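Local coordinates for protein putative endoribonuclease (Klebsiella pneumoniae, PDB 3LYB) that is a putative endoribonuclease of the YjgF-like L-PSP family, probably acting as a hydrolase, although its substrate is not established, at residues 75-78 with 79-82. Numbering follows the deposited sequence.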
loop_
_atom_site.group_PDB
_atom_site.type_symbol
_atom_site.label_atom_id
_atom_site.label_comp_id
_atom_site.label_asym_id
_atom_site.label_seq_id
_atom_site.Cartn_x
_atom_site.Cartn_y
_atom_site.Cartn_z
ATOM N N TYR B 75 -7.466 20.179 25.593
ATOM C CA TYR B 75 -8.366 21.139 24.991
ATOM C C TYR B 75 -9.791 20.614 24.867
ATOM O O TYR B 75 -10.752 21.341 25.037
ATOM C CB TYR B 75 -7.814 21.555 23.628
ATOM C CG TYR B 75 -8.288 22.901 23.204
ATOM C CD1 TYR B 75 -7.523 24.043 23.464
ATOM C CD2 TYR B 75 -9.526 23.055 22.563
ATOM C CE1 TYR B 75 -7.977 25.317 23.086
ATOM C CE2 TYR B 75 -9.987 24.317 22.172
ATOM C CZ TYR B 75 -9.216 25.442 22.446
ATOM O OH TYR B 75 -9.687 26.692 22.061
ATOM N N VAL B 76 -9.928 19.335 24.569
ATOM C CA VAL B 76 -11.240 18.766 24.356
ATOM C C VAL B 76 -11.924 18.543 25.685
ATOM O O VAL B 76 -13.104 18.864 25.849
ATOM C CB VAL B 76 -11.162 17.422 23.580
ATOM C CG1 VAL B 76 -12.407 16.551 23.833
ATOM C CG2 VAL B 76 -10.999 17.690 22.126
ATOM N N LEU B 77 -11.175 17.956 26.615
ATOM C CA LEU B 77 -11.689 17.668 27.942
ATOM C C LEU B 77 -12.118 18.929 28.688
ATOM O O LEU B 77 -13.204 18.967 29.268
ATOM C CB LEU B 77 -10.683 16.856 28.733
ATOM C CG LEU B 77 -10.612 15.393 28.285
ATOM C CD1 LEU B 77 -9.509 14.654 29.011
ATOM C CD2 LEU B 77 -11.945 14.669 28.487
ATOM N N GLU B 78 -11.289 19.969 28.617
ATOM C CA GLU B 78 -11.618 21.272 29.189
ATOM C C GLU B 78 -12.833 21.919 28.523
ATOM O O GLU B 78 -13.618 22.585 29.195
ATOM C CB GLU B 78 -10.395 22.202 29.165
ATOM C CG GLU B 78 -10.639 23.651 29.646
ATOM C CD GLU B 78 -10.890 23.793 31.167
ATOM O OE1 GLU B 78 -10.679 22.811 31.924
ATOM O OE2 GLU B 78 -11.289 24.911 31.590
ATOM N N SER B 79 -12.996 21.727 27.217
ATOM C CA SER B 79 -14.203 22.196 26.527
ATOM C C SER B 79 -15.431 21.560 27.142
ATOM O O SER B 79 -16.420 22.233 27.409
ATOM C CB SER B 79 -14.164 21.842 25.042
ATOM O OG SER B 79 -13.163 22.583 24.373
ATOM N N ILE B 80 -15.352 20.253 27.367
ATOM C CA ILE B 80 -16.448 19.518 27.955
ATOM C C ILE B 80 -16.745 20.158 29.282
ATOM O O ILE B 80 -17.864 20.586 29.501
ATOM C CB ILE B 80 -16.167 17.995 28.049
ATOM C CG1 ILE B 80 -16.323 17.364 26.660
ATOM C CG2 ILE B 80 -17.129 17.312 29.004
ATOM C CD1 ILE B 80 -15.681 15.992 26.517
ATOM N N ARG B 81 -15.735 20.295 30.129
ATOM C CA ARG B 81 -15.917 20.967 31.411
ATOM C C ARG B 81 -16.629 22.302 31.257
ATOM O O ARG B 81 -17.696 22.489 31.826
ATOM C CB ARG B 81 -14.600 21.145 32.153
ATOM C CG ARG B 81 -14.768 21.295 33.655
ATOM C CD ARG B 81 -13.415 21.445 34.394
ATOM N NE ARG B 81 -12.677 22.671 34.070
ATOM C CZ ARG B 81 -13.168 23.912 34.156
ATOM N NH1 ARG B 81 -14.432 24.127 34.515
ATOM N NH2 ARG B 81 -12.413 24.951 33.853
ATOM N N ARG B 82 -16.076 23.213 30.467
ATOM C CA ARG B 82 -16.694 24.528 30.324
ATOM C C ARG B 82 -18.125 24.488 29.816
ATOM O O ARG B 82 -18.960 25.280 30.252
ATOM C CB ARG B 82 -15.848 25.462 29.469
ATOM C CG ARG B 82 -14.869 26.234 30.301
ATOM C CD ARG B 82 -13.871 26.976 29.453
ATOM N NE ARG B 82 -12.534 26.834 30.032
ATOM C CZ ARG B 82 -11.419 27.369 29.537
ATOM N NH1 ARG B 82 -11.449 28.111 28.435
ATOM N NH2 ARG B 82 -10.269 27.152 30.156
#
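Glu78 meets two arginines of the following helical turn, Arg81 and Arg82, and its side chain can be traced atom by atom. CB lies against the backbone N of Ser79. CG, anti to the backbone N, sits over one face of the Arg82 guanidinium. A bend at chi2 of 71° then brings the carboxylate between the two arginines. OE1 accepts a hydrogen bond from Arg81 NE at 2.9 Å, met from above the carboxylate plane. OE2 forms a salt bridge with Arg81 NH2, and from its anti side it also receives Arg82 NE and NH2, each at 2.8 Å. Arg82 therefore presents its NE/NH2 edge, both nitrogens converging on OE2. Neither arginine is coplanar with the acid. The guanidinium of Arg81 is turned 66° from the carboxylate plane. For Arg82 the angle between the planes is 80°. The N-H bonds from Arg81 NE and from Arg82 NE and NH2 are all well off straight. Two positive groups sharing one carboxylate would be expected to favour its ionised form.

Around the helix, Tyr75 O takes two donors from Ser79, N at 3.2 Å and OG at 2.8 Å; the hydroxyl reaches back to the same carbonyl as its amide. On the apolar side, Ile80 CD1 approaches Val76 CG1 at 4.3 Å and Leu77 CD2 at 4.4 Å. Val76 and Ile80 also touch Val143 of strand 141-148, whereas Leu77 reaches Tyr110 and Val113 of helix 107-115.

Backbone bonds such as Arg82 N to Glu78 O, 2.8 Å, follow the i to i+4 pattern of an alpha-helix. The arrangement is that of an amphipathic helix within the YjgF-like fold: helix 60-85 sets apolar residues against the sheet and carries an i/i+3/i+4 Glu-Arg-Arg salt-bridge network.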